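Local coordinates for vitamin B12-binding protein (Vibrio cholerae O395, PDB 5YSC), which binds vitamin B12 in the periplasm and probably delivers it to the BtuC subunits of the BtuCD importer, at residues Lys72-Lys77 / Leu99-Tyr104; Gln143-Gln148 / Ala257-Cys262; Gln202-Gln207 / His222-Trp227. All blocks are in the same frame, centred on the assembly; numbering follows the deposited sequence.

Interaction 1: residues Lys72-Lys77 / Leu99-Tyr104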
loop_
_atom_site.group_PDB
_atom_site.type_symbol
_atom_site.label_atom_id
_atom_site.label_comp_id
_atom_site.label_asym_id
_atom_site.label_seq_id
_atom_site.Cartn_x
_atom_site.Cartn_y
_atom_site.Cartn_z
ATOM N N LYS A 72 12.312 10.584 20.342
ATOM C CA LYS A 72 12.331 11.688 19.384
ATOM C C LYS A 72 10.965 12.335 19.271
ATOM O O LYS A 72 10.864 13.559 19.185
ATOM C CB LYS A 72 12.802 11.191 18.020
ATOM C CG LYS A 72 14.282 11.250 17.816
ATOM C CD LYS A 72 14.719 10.697 16.442
ATOM C CE LYS A 72 15.717 11.582 15.728
ATOM N NZ LYS A 72 15.004 12.522 14.802
ATOM N N ILE A 73 9.895 11.534 19.275
ATOM C CA ILE A 73 8.548 12.099 19.230
ATOM C C ILE A 73 8.288 13.007 20.433
ATOM O O ILE A 73 7.648 14.068 20.311
ATOM C CB ILE A 73 7.506 10.970 19.121
ATOM C CG1 ILE A 73 7.701 10.249 17.782
ATOM C CG2 ILE A 73 6.116 11.505 19.237
ATOM C CD1 ILE A 73 6.680 9.184 17.501
ATOM N N LEU A 74 8.733 12.590 21.623
ATOM C CA LEU A 74 8.606 13.449 22.795
ATOM C C LEU A 74 9.298 14.780 22.538
ATOM O O LEU A 74 8.753 15.853 22.821
ATOM C CB LEU A 74 9.234 12.754 24.004
ATOM C CG LEU A 74 8.436 11.974 25.055
ATOM C CD1 LEU A 74 6.958 11.845 24.815
ATOM C CD2 LEU A 74 9.070 10.608 25.210
ATOM N N THR A 75 10.481 14.684 21.950
ATOM C CA THR A 75 11.299 15.821 21.567
ATOM C C THR A 75 10.618 16.783 20.597
ATOM O O THR A 75 11.005 17.940 20.507
ATOM C CB THR A 75 12.572 15.322 20.877
ATOM O OG1 THR A 75 13.634 15.188 21.831
ATOM C CG2 THR A 75 12.972 16.258 19.753
ATOM N N LEU A 76 9.621 16.297 19.864
ATOM C CA LEU A 76 9.005 17.064 18.787
ATOM C C LEU A 76 7.667 17.675 19.150
ATOM O O LEU A 76 7.213 18.577 18.442
ATOM C CB LEU A 76 8.825 16.187 17.540
ATOM C CG LEU A 76 10.120 15.886 16.772
ATOM C CD1 LEU A 76 9.933 14.752 15.786
ATOM C CD2 LEU A 76 10.616 17.135 16.038
ATOM N N LYS A 77 7.040 17.181 20.207
ATOM C CA LYS A 77 5.790 17.749 20.701
ATOM C C LYS A 77 4.690 17.904 19.648
ATOM O O LYS A 77 4.125 18.982 19.502
ATOM C CB LYS A 77 6.062 19.106 21.358
ATOM C CG LYS A 77 7.241 19.096 22.319
ATOM C CD LYS A 77 7.633 20.497 22.744
ATOM C CE LYS A 77 7.380 20.704 24.226
ATOM N NZ LYS A 77 8.514 21.393 24.897
ATOM N N LEU A 99 0.239 8.381 26.393
ATOM C CA LEU A 99 0.903 9.653 26.622
ATOM C C LEU A 99 0.031 10.848 26.272
ATOM O O LEU A 99 0.467 11.979 26.496
ATOM C CB LEU A 99 2.189 9.713 25.814
ATOM C CG LEU A 99 3.370 8.911 26.350
ATOM C CD1 LEU A 99 4.492 8.858 25.298
ATOM C CD2 LEU A 99 3.860 9.560 27.618
ATOM N N GLY A 100 -1.166 10.622 25.714
ATOM C CA GLY A 100 -2.117 11.671 25.461
ATOM C C GLY A 100 -1.965 12.399 24.146
ATOM O O GLY A 100 -2.498 13.502 24.005
ATOM N N PHE A 101 -1.271 11.823 23.175
ATOM C CA PHE A 101 -1.173 12.461 21.867
ATOM C C PHE A 101 -2.457 12.299 21.058
ATOM O O PHE A 101 -3.169 11.290 21.138
ATOM C CB PHE A 101 -0.001 11.890 21.081
ATOM C CG PHE A 101 1.322 12.293 21.613
ATOM C CD1 PHE A 101 1.751 13.589 21.480
ATOM C CD2 PHE A 101 2.141 11.376 22.245
ATOM C CE1 PHE A 101 2.962 13.977 21.954
ATOM C CE2 PHE A 101 3.380 11.755 22.731
ATOM C CZ PHE A 101 3.786 13.070 22.585
ATOM N N THR A 102 -2.754 13.322 20.261
ATOM C CA THR A 102 -3.865 13.230 19.341
ATOM C C THR A 102 -3.388 12.395 18.159
ATOM O O THR A 102 -2.399 12.748 17.506
ATOM C CB THR A 102 -4.334 14.609 18.902
ATOM O OG1 THR A 102 -4.777 15.339 20.055
ATOM C CG2 THR A 102 -5.486 14.483 17.945
ATOM N N ILE A 103 -4.063 11.277 17.923
ATOM C CA ILE A 103 -3.640 10.317 16.920
ATOM C C ILE A 103 -4.781 10.024 15.971
ATOM O O ILE A 103 -5.881 9.637 16.392
ATOM C CB ILE A 103 -3.151 9.003 17.552
ATOM C CG1 ILE A 103 -1.974 9.271 18.475
ATOM C CG2 ILE A 103 -2.747 8.005 16.454
ATOM C CD1 ILE A 103 -1.758 8.208 19.507
ATOM N N TYR A 104 -4.500 10.131 14.677
ATOM C CA TYR A 104 -5.387 9.651 13.654
ATOM C C TYR A 104 -4.928 8.262 13.238
ATOM O O TYR A 104 -3.785 8.079 12.831
ATOM C CB TYR A 104 -5.405 10.632 12.473
ATOM C CG TYR A 104 -6.295 10.121 11.380
ATOM C CD1 TYR A 104 -7.676 10.267 11.459
ATOM C CD2 TYR A 104 -5.760 9.450 10.285
ATOM C CE1 TYR A 104 -8.492 9.779 10.490
ATOM C CE2 TYR A 104 -6.577 8.966 9.298
ATOM C CZ TYR A 104 -7.949 9.138 9.396
ATOM O OH TYR A 104 -8.795 8.617 8.464
#
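Phe101 meets the helical segment 72-77 with the outer end of its ring, and Leu99 joins it by packing on Leu74. Followed outward, the Phe101 side chain leaves the backbone with CG beside the backbone N and anti to the carbonyl carbon (chi1 -71°), which aims it at the helix. CB and CG are still too far back to touch segment 72-77. CD2 lies along the side that faces the Leu99 side chain. Next comes CE2, 4.1 Å from Leu74 CD1 and 4.0 Å from Leu99 CD1, so that two methyl groups meet at this corner. At the far end CZ also lies 4.1 Å from Leu74 CD1, while the branch methyl CG2 of Ile73 stands 4.4 Å from Phe101 CZ. The Leu74 methyl arrives at the ring edge, near its plane; Ile73 CG2 comes in obliquely. Leu74 itself is nearly eclipsed about CB-CG (chi2 3°), a conformation that brings CD1 round to Leu99 CD1 at 3.9 Å; the two leucine side chains cross at about a right angle.

No hydrogen bond joins the segments, and the contact grades from the exposed leucines to the buried Ile73, which with Phe101 also packs on Leu96 and Ile81. Helix 90-98 ends in a Schellman motif at Gly100, whose positive phi turns the chain toward strand 103-105. Leu74 lies close to Glu71, predicted to matter for BtuC binding. The contact packs helix 70-76 against the helix-to-strand turn of the beta-alpha-beta crossover from strand 80-83 to strand 103-105, in the parallel-sheet N-terminal lobe of this periplasmic binding protein.

Interaction 2: residues Gln143-Gln148 / Ala257-Cys262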
loop_
_atom_site.group_PDB
_atom_site.type_symbol
_atom_site.label_atom_id
_atom_site.label_comp_id
_atom_site.label_asym_id
_atom_site.label_seq_id
_atom_site.Cartn_x
_atom_site.Cartn_y
_atom_site.Cartn_z
ATOM N N GLN A 143 -13.978 5.716 -9.461
ATOM C CA GLN A 143 -15.206 5.389 -10.175
ATOM C C GLN A 143 -14.912 5.102 -11.641
ATOM O O GLN A 143 -15.414 4.126 -12.214
ATOM C CB GLN A 143 -16.191 6.545 -10.039
ATOM C CG GLN A 143 -17.440 6.451 -10.893
ATOM C CD GLN A 143 -18.269 5.221 -10.616
ATOM O OE1 GLN A 143 -18.257 4.669 -9.509
ATOM N NE2 GLN A 143 -19.006 4.780 -11.630
ATOM N N ASP A 144 -14.093 5.945 -12.258
ATOM C CA ASP A 144 -13.741 5.714 -13.652
ATOM C C ASP A 144 -13.074 4.360 -13.819
ATOM O O ASP A 144 -13.392 3.609 -14.747
ATOM C CB ASP A 144 -12.821 6.828 -14.152
ATOM C CG ASP A 144 -13.506 8.180 -14.239
ATOM O OD1 ASP A 144 -14.758 8.224 -14.305
ATOM O OD2 ASP A 144 -12.783 9.204 -14.222
ATOM N N LEU A 145 -12.131 4.030 -12.930
ATOM C CA LEU A 145 -11.429 2.762 -13.065
ATOM C C LEU A 145 -12.361 1.578 -12.862
ATOM O O LEU A 145 -12.244 0.567 -13.564
ATOM C CB LEU A 145 -10.267 2.708 -12.090
ATOM C CG LEU A 145 -9.124 3.659 -12.390
ATOM C CD1 LEU A 145 -8.208 3.784 -11.165
ATOM C CD2 LEU A 145 -8.341 3.168 -13.618
ATOM N N ARG A 146 -13.270 1.657 -11.881
ATOM C CA ARG A 146 -14.194 0.552 -11.663
ATOM C C ARG A 146 -15.017 0.310 -12.924
ATOM O O ARG A 146 -15.166 -0.828 -13.374
ATOM C CB ARG A 146 -15.086 0.847 -10.447
ATOM C CG ARG A 146 -14.358 0.788 -9.086
ATOM C CD ARG A 146 -15.247 1.161 -7.896
ATOM N NE ARG A 146 -14.673 0.642 -6.652
ATOM C CZ ARG A 146 -14.751 1.237 -5.468
ATOM N NH1 ARG A 146 -15.426 2.366 -5.329
ATOM N NH2 ARG A 146 -14.167 0.673 -4.421
ATOM N N THR A 147 -15.505 1.384 -13.541
ATOM C CA THR A 147 -16.251 1.244 -14.788
ATOM C C THR A 147 -15.375 0.627 -15.871
ATOM O O THR A 147 -15.764 -0.343 -16.529
ATOM C CB THR A 147 -16.772 2.613 -15.229
ATOM O OG1 THR A 147 -17.653 3.154 -14.218
ATOM C CG2 THR A 147 -17.507 2.498 -16.569
ATOM N N GLN A 148 -14.168 1.158 -16.041
ATOM C CA GLN A 148 -13.337 0.786 -17.179
ATOM C C GLN A 148 -12.909 -0.672 -17.134
ATOM O O GLN A 148 -12.737 -1.297 -18.187
ATOM C CB GLN A 148 -12.104 1.694 -17.236
ATOM C CG GLN A 148 -11.121 1.374 -18.361
ATOM C CD GLN A 148 -9.977 2.366 -18.405
ATOM O OE1 GLN A 148 -10.025 3.418 -17.764
ATOM N NE2 GLN A 148 -8.939 2.033 -19.151
ATOM N N ALA A 257 -1.432 1.997 -9.529
ATOM C CA ALA A 257 -1.348 0.557 -9.362
ATOM C C ALA A 257 -2.604 -0.146 -9.862
ATOM O O ALA A 257 -2.512 -1.241 -10.415
ATOM C CB ALA A 257 -1.126 0.190 -7.898
ATOM N N VAL A 258 -3.788 0.417 -9.588
ATOM C CA VAL A 258 -5.017 -0.141 -10.146
ATOM C C VAL A 258 -4.909 -0.244 -11.655
ATOM O O VAL A 258 -5.172 -1.293 -12.242
ATOM C CB VAL A 258 -6.236 0.676 -9.714
ATOM C CG1 VAL A 258 -7.459 0.268 -10.513
ATOM C CG2 VAL A 258 -6.487 0.454 -8.212
ATOM N N GLU A 259 -4.518 0.831 -12.310
ATOM C CA GLU A 259 -4.357 0.767 -13.765
ATOM C C GLU A 259 -3.358 -0.327 -14.167
ATOM O O GLU A 259 -3.589 -1.085 -15.126
ATOM C CB GLU A 259 -3.946 2.170 -14.272
ATOM C CG GLU A 259 -4.515 2.572 -15.564
ATOM C CD GLU A 259 -4.191 4.019 -15.908
ATOM O OE1 GLU A 259 -4.765 4.942 -15.265
ATOM O OE2 GLU A 259 -3.375 4.217 -16.845
ATOM N N GLN A 260 -2.214 -0.406 -13.484
ATOM C CA GLN A 260 -1.167 -1.351 -13.884
ATOM C C GLN A 260 -1.651 -2.780 -13.708
ATOM O O GLN A 260 -1.531 -3.614 -14.614
ATOM C CB GLN A 260 0.109 -1.109 -13.056
ATOM C CG GLN A 260 1.295 -1.960 -13.489
ATOM C CD GLN A 260 2.530 -1.724 -12.677
ATOM O OE1 GLN A 260 2.497 -1.672 -11.449
ATOM N NE2 GLN A 260 3.651 -1.597 -13.369
ATOM N N VAL A 261 -2.197 -3.072 -12.522
ATOM C CA VAL A 261 -2.703 -4.402 -12.222
ATOM C C VAL A 261 -3.810 -4.788 -13.184
ATOM O O VAL A 261 -3.788 -5.880 -13.771
ATOM C CB VAL A 261 -3.197 -4.474 -10.760
ATOM C CG1 VAL A 261 -4.055 -5.743 -10.517
ATOM C CG2 VAL A 261 -1.994 -4.461 -9.891
ATOM N N CYS A 262 -4.788 -3.891 -13.345
ATOM C CA CYS A 262 -5.962 -4.152 -14.171
ATOM C C CYS A 262 -5.598 -4.320 -15.639
ATOM O O CYS A 262 -6.180 -5.162 -16.344
ATOM C CB CYS A 262 -6.945 -3.015 -14.014
ATOM S SG CYS A 262 -8.060 -3.079 -12.622
#
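Leu145 and Val258 carry this contact between two helices, whose nearest CA atoms, those of Leu145 and Glu259, are 7.4 Å apart. Leu145 has CG beside its backbone N and anti to the carbonyl carbon (chi1 -69°), with an extended second torsion, and so reaches across to the neighbouring helix with its CD1 branch. Val258 answers with one branch: CG1 stands anti to the backbone N (chi1 169°), facing Leu145, whereas CG2 lies beside that N. The Val258 CG1 methyl approaches Leu145 CD1 to 3.7 Å and Leu145 CB to 4.0 Å, fitting against both ends of the leucine side chain.

The second leucine branch, CD2, runs alongside Glu259 and comes within 4.3 Å of Glu259 OE1. That oxygen is engaged in a salt bridge with Arg141, one turn earlier in the leucine's own helix, so a charged pair bridges the two helices beside the apolar contact. Glu259 departs from a staggered first torsion (chi1 -143°), yet its next torsion is extended, carrying the carboxylate to Arg141.

Both segments belong to longer helices, 128-148 and 254-267, which pack on each other here without any direct hydrogen bond between the segments. Helix 176-181 adjoins them both: Val178 touches Val258 and Leu181 touches Arg146, while Cys262 forms a disulfide with Cys182 just beyond that helix. Arg146 also reaches Asp112 at the start of helix 112-122, and helix 244-248 packs against Ala257 and Gln260.

Interaction 3: residues Gln202-Gln207 / His222-Trp227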
loop_
_atom_site.group_PDB
_atom_site.type_symbol
_atom_site.label_atom_id
_atom_site.label_comp_id
_atom_site.label_asym_id
_atom_site.label_seq_id
_atom_site.Cartn_x
_atom_site.Cartn_y
_atom_site.Cartn_z
ATOM N N GLN A 202 4.636 -24.849 -2.870
ATOM C CA GLN A 202 3.311 -24.299 -2.611
ATOM C C GLN A 202 2.774 -23.497 -3.796
ATOM O O GLN A 202 1.623 -23.656 -4.182
ATOM C CB GLN A 202 3.325 -23.437 -1.353
ATOM C CG GLN A 202 3.331 -24.232 -0.063
ATOM C CD GLN A 202 3.440 -23.353 1.163
ATOM O OE1 GLN A 202 4.531 -22.950 1.557
ATOM N NE2 GLN A 202 2.306 -23.055 1.776
ATOM N N VAL A 203 3.606 -22.629 -4.359
ATOM C CA VAL A 203 3.217 -21.887 -5.558
ATOM C C VAL A 203 3.012 -22.849 -6.719
ATOM O O VAL A 203 1.991 -22.806 -7.414
ATOM C CB VAL A 203 4.275 -20.827 -5.920
ATOM C CG1 VAL A 203 3.835 -20.035 -7.163
ATOM C CG2 VAL A 203 4.566 -19.892 -4.750
ATOM N N LEU A 204 4.015 -23.703 -6.968
ATOM C CA LEU A 204 3.960 -24.618 -8.103
ATOM C C LEU A 204 2.673 -25.412 -8.095
ATOM O O LEU A 204 2.000 -25.552 -9.122
ATOM C CB LEU A 204 5.157 -25.575 -8.078
ATOM C CG LEU A 204 6.558 -24.990 -8.286
ATOM C CD1 LEU A 204 7.606 -26.099 -8.297
ATOM C CD2 LEU A 204 6.618 -24.187 -9.554
ATOM N N VAL A 205 2.310 -25.925 -6.927
ATOM C CA VAL A 205 1.103 -26.723 -6.812
ATOM C C VAL A 205 -0.101 -25.898 -7.224
ATOM O O VAL A 205 -0.976 -26.381 -7.947
ATOM C CB VAL A 205 0.998 -27.267 -5.375
ATOM C CG1 VAL A 205 -0.432 -27.502 -4.948
ATOM C CG2 VAL A 205 1.820 -28.544 -5.259
ATOM N N LYS A 206 -0.117 -24.614 -6.840
ATOM C CA LYS A 206 -1.291 -23.756 -7.000
ATOM C C LYS A 206 -1.542 -23.331 -8.447
ATOM O O LYS A 206 -2.667 -22.945 -8.783
ATOM C CB LYS A 206 -1.137 -22.508 -6.133
ATOM C CG LYS A 206 -1.355 -22.716 -4.631
ATOM C CD LYS A 206 -2.807 -22.487 -4.249
ATOM C CE LYS A 206 -3.001 -22.528 -2.733
ATOM N NZ LYS A 206 -4.405 -22.238 -2.370
ATOM N N GLN A 207 -0.530 -23.341 -9.301
ATOM C CA GLN A 207 -0.779 -23.097 -10.722
ATOM C C GLN A 207 -1.371 -21.716 -11.002
ATOM O O GLN A 207 -2.356 -21.602 -11.737
ATOM C CB GLN A 207 -1.721 -24.179 -11.279
ATOM C CG GLN A 207 -1.523 -24.475 -12.757
ATOM C CD GLN A 207 -0.125 -24.967 -13.039
ATOM O OE1 GLN A 207 0.595 -25.375 -12.121
ATOM N NE2 GLN A 207 0.285 -24.899 -14.303
ATOM N N HIS A 222 13.985 -13.553 -13.229
ATOM C CA HIS A 222 13.133 -13.917 -12.112
ATOM C C HIS A 222 13.196 -15.421 -11.861
ATOM O O HIS A 222 13.566 -16.223 -12.731
ATOM C CB HIS A 222 11.689 -13.458 -12.328
ATOM C CG HIS A 222 10.984 -14.161 -13.439
ATOM N ND1 HIS A 222 10.437 -15.417 -13.294
ATOM C CD2 HIS A 222 10.700 -13.769 -14.702
ATOM C CE1 HIS A 222 9.862 -15.775 -14.427
ATOM N NE2 HIS A 222 10.005 -14.791 -15.298
ATOM N N MET A 223 12.840 -15.791 -10.636
ATOM C CA MET A 223 13.097 -17.140 -10.165
ATOM C C MET A 223 12.225 -18.182 -10.849
ATOM O O MET A 223 12.512 -19.381 -10.721
ATOM C CB MET A 223 12.876 -17.211 -8.658
ATOM C CG MET A 223 11.445 -16.857 -8.245
ATOM S SD MET A 223 11.159 -16.887 -6.456
ATOM C CE MET A 223 11.444 -18.634 -6.144
ATOM N N TRP A 224 11.185 -17.770 -11.571
ATOM C CA TRP A 224 10.229 -18.730 -12.110
ATOM C C TRP A 224 10.572 -19.157 -13.533
ATOM O O TRP A 224 9.894 -20.036 -14.072
ATOM C CB TRP A 224 8.803 -18.154 -12.034
ATOM C CG TRP A 224 8.452 -17.728 -10.625
ATOM C CD1 TRP A 224 8.350 -16.446 -10.148
ATOM C CD2 TRP A 224 8.215 -18.592 -9.497
ATOM N NE1 TRP A 224 8.050 -16.463 -8.803
ATOM C CE2 TRP A 224 7.974 -17.763 -8.379
ATOM C CE3 TRP A 224 8.189 -19.974 -9.326
ATOM C CZ2 TRP A 224 7.680 -18.275 -7.122
ATOM C CZ3 TRP A 224 7.901 -20.483 -8.056
ATOM C CH2 TRP A 224 7.659 -19.630 -6.978
ATOM N N ARG A 225 11.618 -18.578 -14.134
ATOM C CA ARG A 225 12.066 -19.039 -15.449
ATOM C C ARG A 225 12.515 -20.492 -15.390
ATOM O O ARG A 225 12.187 -21.295 -16.272
ATOM C CB ARG A 225 13.207 -18.162 -15.943
ATOM C CG ARG A 225 12.835 -16.716 -16.165
ATOM C CD ARG A 225 14.069 -15.869 -16.338
ATOM N NE ARG A 225 15.011 -16.120 -15.252
ATOM C CZ ARG A 225 16.329 -16.234 -15.395
ATOM N NH1 ARG A 225 16.888 -16.120 -16.600
ATOM N NH2 ARG A 225 17.096 -16.468 -14.333
ATOM N N ALA A 226 13.277 -20.837 -14.357
ATOM C CA ALA A 226 13.665 -22.228 -14.131
ATOM C C ALA A 226 12.474 -23.190 -14.096
ATOM O O ALA A 226 12.664 -24.400 -14.285
ATOM C CB ALA A 226 14.461 -22.328 -12.828
ATOM N N TRP A 227 11.254 -22.688 -13.900
ATOM C CA TRP A 227 10.075 -23.513 -13.688
ATOM C C TRP A 227 9.082 -23.386 -14.834
ATOM O O TRP A 227 7.881 -23.585 -14.646
ATOM C CB TRP A 227 9.414 -23.149 -12.356
ATOM C CG TRP A 227 10.359 -23.323 -11.246
ATOM C CD1 TRP A 227 11.152 -22.372 -10.682
ATOM C CD2 TRP A 227 10.666 -24.548 -10.583
ATOM N NE1 TRP A 227 11.918 -22.923 -9.699
ATOM C CE2 TRP A 227 11.632 -24.262 -9.611
ATOM C CE3 TRP A 227 10.205 -25.858 -10.713
ATOM C CZ2 TRP A 227 12.155 -25.244 -8.766
ATOM C CZ3 TRP A 227 10.715 -26.826 -9.868
ATOM C CH2 TRP A 227 11.683 -26.513 -8.911
#
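Leu204 makes a CH-pi contact with Trp227: its CD1 methyl sits over one face of the indole, 3.9 Å from the centroid of the six-membered ring and 28° off the normal. The methyl is shifted toward the rim, touching CE3 and CZ3 most closely, and the leucine crosses the tryptophan at about a right angle.

The other apolar contacts involve mainly Trp224. Its outermost carbon, CH2, faces the branched end of Val203, 3.7 Å from Val203 CB and 3.8 Å from each of Val203 CG1 and CG2, because the valine turns both methyls to the same ring corner. Leu204 CD2 lies between the two tryptophans, 4.2 Å from Trp224 CZ3 and 4.1 Å from Trp227 CB.

Hydrogen bonds lie within the turn from His222 to Arg225 and fix the shape that presents these rings. His222 ND1 accepts from Trp224 N over 3.0 Å, tilted out of the imidazole plane. Arg225 NE gives His222 O a straighter bond of 2.9 Å, directed at a carbonyl lone pair, and Arg225 CG lies over the imidazole face. Trp224 NE1, on the five-membered ring, bonds to Gln160 OE1, which helps fix the rotation of the indole.

The contact packs helix 200-206 against the loop between helices 215-220 and 232-235. Ile200 of the first helix touches Met223 and Trp227, Leu231 meets Leu204 and Trp224, and Val234 of helix 232-235 also packs on Trp224.

From the N terminus, interaction 1 comes first and is complete before the others begin: it closes a loop of 21 residues holding strand 80-83 and helix 90-98, and belongs to the lobe built on the first parallel sheet. Interaction 2 opens on the long helix 128-148 and closes only 108 residues later, on helix 254-267. All four strands of the second parallel sheet fall in that interval. Interaction 3 is nested there, closing a short loop around strand 210-213 and helix 215-220 within the second lobe. None cross. Interactions 1 and 3 lie on opposite sides of the chain's centre, their own centres 46 Å apart.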